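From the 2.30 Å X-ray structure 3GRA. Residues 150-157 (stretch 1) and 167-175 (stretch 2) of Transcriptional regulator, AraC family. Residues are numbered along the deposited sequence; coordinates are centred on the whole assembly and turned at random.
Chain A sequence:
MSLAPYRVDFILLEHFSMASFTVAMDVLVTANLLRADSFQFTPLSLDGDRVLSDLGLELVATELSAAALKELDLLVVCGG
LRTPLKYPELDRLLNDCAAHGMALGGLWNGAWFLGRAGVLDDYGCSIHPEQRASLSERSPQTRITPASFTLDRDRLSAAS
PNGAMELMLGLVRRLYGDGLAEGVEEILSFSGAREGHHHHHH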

# COMPACT_ATOMS: atom_id res chain seq x y z
N THR A 150 -3.67 -18.46 3.09
CA THR A 150 -3.60 -19.87 2.73
C THR A 150 -2.34 -20.18 1.92
O THR A 150 -2.08 -19.54 0.90
CB THR A 150 -4.84 -20.29 1.88
OG1 THR A 150 -6.02 -20.18 2.68
CG2 THR A 150 -4.68 -21.76 1.38
N LEU A 151 -1.58 -21.15 2.39
CA LEU A 151 -0.34 -21.57 1.74
C LEU A 151 -0.53 -23.03 1.38
O LEU A 151 -0.19 -23.92 2.15
CB LEU A 151 0.83 -21.42 2.70
CG LEU A 151 0.98 -20.04 3.33
CD1 LEU A 151 1.71 -20.18 4.65
CD2 LEU A 151 1.69 -19.09 2.37
N ASP A 152 -1.12 -23.26 0.21
CA ASP A 152 -1.38 -24.61 -0.24
C ASP A 152 -0.57 -24.91 -1.49
O ASP A 152 -0.99 -24.58 -2.60
CB ASP A 152 -2.87 -24.78 -0.51
CG ASP A 152 -3.23 -26.17 -0.98
OD1 ASP A 152 -2.44 -27.10 -0.73
OD2 ASP A 152 -4.31 -26.32 -1.58
N ARG A 153 0.61 -25.49 -1.30
CA ARG A 153 1.49 -25.85 -2.40
C ARG A 153 1.92 -24.63 -3.20
O ARG A 153 2.63 -23.76 -2.70
CB ARG A 153 0.80 -26.87 -3.30
CG ARG A 153 0.68 -28.23 -2.62
CD ARG A 153 -0.30 -29.14 -3.32
NE ARG A 153 -1.68 -28.77 -3.03
CZ ARG A 153 -2.73 -29.32 -3.62
NH1 ARG A 153 -2.54 -30.26 -4.52
NH2 ARG A 153 -3.96 -28.91 -3.33
N ASP A 154 1.48 -24.57 -4.46
CA ASP A 154 1.82 -23.46 -5.33
C ASP A 154 0.61 -22.52 -5.56
O ASP A 154 0.47 -21.93 -6.63
CB ASP A 154 2.38 -23.99 -6.66
CG ASP A 154 1.46 -24.96 -7.32
OD1 ASP A 154 0.43 -25.32 -6.70
OD2 ASP A 154 1.75 -25.38 -8.46
N ARG A 155 -0.24 -22.42 -4.55
CA ARG A 155 -1.39 -21.53 -4.59
C ARG A 155 -1.44 -20.77 -3.25
O ARG A 155 -1.80 -21.32 -2.20
CB ARG A 155 -2.68 -22.31 -4.85
CG ARG A 155 -2.72 -22.98 -6.23
CD ARG A 155 -2.74 -21.99 -7.40
NE ARG A 155 -2.61 -22.69 -8.69
CZ ARG A 155 -1.44 -23.03 -9.24
NH1 ARG A 155 -0.29 -22.74 -8.65
NH2 ARG A 155 -1.42 -23.71 -10.38
N LEU A 156 -1.03 -19.51 -3.32
CA LEU A 156 -0.98 -18.63 -2.17
C LEU A 156 -2.07 -17.54 -2.24
O LEU A 156 -2.22 -16.84 -3.24
CB LEU A 156 0.41 -17.98 -2.10
CG LEU A 156 1.61 -18.88 -1.76
CD1 LEU A 156 1.86 -19.90 -2.88
CD2 LEU A 156 2.84 -18.00 -1.56
N SER A 157 -2.83 -17.40 -1.17
CA SER A 157 -3.90 -16.41 -1.19
C SER A 157 -4.17 -15.80 0.16
O SER A 157 -3.94 -16.42 1.19
CB SER A 157 -5.19 -17.03 -1.74
OG SER A 157 -5.66 -18.05 -0.88
N LEU A 167 0.97 -14.20 4.55
CA LEU A 167 1.17 -14.97 3.34
C LEU A 167 2.60 -14.85 2.81
O LEU A 167 3.22 -15.86 2.51
CB LEU A 167 0.17 -14.53 2.26
CG LEU A 167 0.15 -15.36 0.97
CD1 LEU A 167 -0.41 -16.76 1.24
CD2 LEU A 167 -0.70 -14.65 -0.08
N MSE A 168 3.11 -13.63 2.72
CA MSE A 168 4.47 -13.44 2.23
C MSE A 168 5.51 -13.90 3.26
O MSE A 168 6.62 -14.25 2.90
CB MSE A 168 4.71 -11.98 1.84
CG MSE A 168 3.94 -11.53 0.58
SE MSE A 168 4.36 -12.40 -0.95
CE MSE A 168 3.16 -13.66 -0.96
N LEU A 169 5.14 -13.92 4.54
CA LEU A 169 6.05 -14.41 5.57
C LEU A 169 6.09 -15.92 5.39
O LEU A 169 7.13 -16.55 5.57
CB LEU A 169 5.53 -14.06 6.98
CG LEU A 169 5.91 -12.65 7.43
CD1 LEU A 169 5.10 -12.22 8.65
CD2 LEU A 169 7.42 -12.63 7.72
N GLY A 170 4.95 -16.48 5.01
CA GLY A 170 4.88 -17.91 4.78
C GLY A 170 5.79 -18.26 3.61
O GLY A 170 6.47 -19.29 3.61
N LEU A 171 5.81 -17.37 2.62
CA LEU A 171 6.64 -17.58 1.45
C LEU A 171 8.12 -17.47 1.82
O LEU A 171 8.93 -18.30 1.40
CB LEU A 171 6.30 -16.55 0.36
CG LEU A 171 7.14 -16.61 -0.93
CD1 LEU A 171 7.06 -18.02 -1.51
CD2 LEU A 171 6.62 -15.59 -1.97
N VAL A 172 8.47 -16.46 2.62
CA VAL A 172 9.85 -16.27 3.04
C VAL A 172 10.34 -17.46 3.86
O VAL A 172 11.46 -17.94 3.69
CB VAL A 172 9.99 -14.98 3.87
CG1 VAL A 172 11.44 -14.80 4.34
CG2 VAL A 172 9.55 -13.78 3.03
N ARG A 173 9.48 -17.94 4.75
CA ARG A 173 9.78 -19.07 5.61
C ARG A 173 10.07 -20.34 4.79
O ARG A 173 11.02 -21.07 5.06
CB ARG A 173 8.57 -19.29 6.53
CG ARG A 173 8.75 -20.23 7.70
CD ARG A 173 7.53 -20.12 8.62
NE ARG A 173 7.43 -18.80 9.25
CZ ARG A 173 6.31 -18.07 9.33
NH1 ARG A 173 5.18 -18.52 8.81
NH2 ARG A 173 6.32 -16.90 9.96
N ARG A 174 9.24 -20.58 3.77
CA ARG A 174 9.36 -21.74 2.90
C ARG A 174 10.56 -21.73 1.95
O ARG A 174 10.97 -22.77 1.44
CB ARG A 174 8.07 -21.88 2.08
CG ARG A 174 8.14 -22.82 0.88
CD ARG A 174 8.05 -24.27 1.29
NE ARG A 174 8.18 -25.17 0.14
CZ ARG A 174 7.26 -25.30 -0.82
NH1 ARG A 174 6.13 -24.61 -0.78
NH2 ARG A 174 7.47 -26.15 -1.82
N LEU A 175 11.13 -20.55 1.73
CA LEU A 175 12.26 -20.42 0.83
C LEU A 175 13.62 -20.22 1.51
O LEU A 175 14.60 -20.85 1.13
CB LEU A 175 12.02 -19.25 -0.14
CG LEU A 175 10.78 -19.32 -1.03
CD1 LEU A 175 10.58 -17.98 -1.73
CD2 LEU A 175 10.93 -20.44 -2.02

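The most unusual feature of this contact is how much of it rests on one methyl group. Leu167 CD1 is the closest helix atom to four hairpin residues in turn: it lies 3.3 Å from Thr150 O, 3.3 Å from Leu151 CD2, 3.5 Å from Ser157 N and 3.6 Å from Leu156 CB. Thr150 and Ser157 are paired across the hairpin, with Thr150 N donating to Ser157 O at 2.8 Å and Ser157 N donating to Thr150 O at 3.1 Å, so the methyl sits against a backbone already satisfied by its own hydrogen bonds. The approach to Thr150 O and Ser157 N is therefore packing. The CA-to-CB bond of Leu167 points sideways, and its t, p rotamer brings the end of the side chain nearer to the hairpin. Leu167 has 98 Å² covered, the largest area of any residue here, within a total of 322 Å² summed over both sides.

From the hairpin, Leu151 and Leu156 point toward the helix, whereas Thr150 and Ser157 point away, as expected for alternation along a strand. Leu156 continues the apolar layer beyond Leu167: its CD2 lies 4.2 Å from Leu171 CB and 4.4 Å from CE of Met168, a selenomethionine. These are looser contacts than those of Leu167. The CA-to-CB bond of Met168 points away, but the end of its side chain comes nearer to the hairpin.

Leu151 uses the space left by a glycine. Its CD1 stands 3.9 Å from Gly170 CA, and an ideally placed CB on that residue would point toward the hairpin and come within 2.5 Å of Leu151 CD1, a clash. The absence of a side chain thus permits this leucine position as modelled.

The strand axes approach the helix axis to 8.7 Å for 150-152 and 9.2 Å for 155-157, at angles of 36° and 144° between N-to-C directions. The reversal between strands is made by a type II' turn from Asp152 to Arg155, closed by Arg155 N donating to Asp152 O at 3.0 Å. At the turn, Arg153 NE to Asp152 OD1 at 2.9 Å and Arg153 NH2 to Asp152 OD2 at 3.1 Å form a two-pronged salt bridge within the hairpin.

No hydrogen bond crosses between the stretches. The nearest polar approach, Arg174 NH1 to Arg153 O, is 4.1 Å; the oxygen lies at the edge of the guanidinium, near its plane, but too far away to bond.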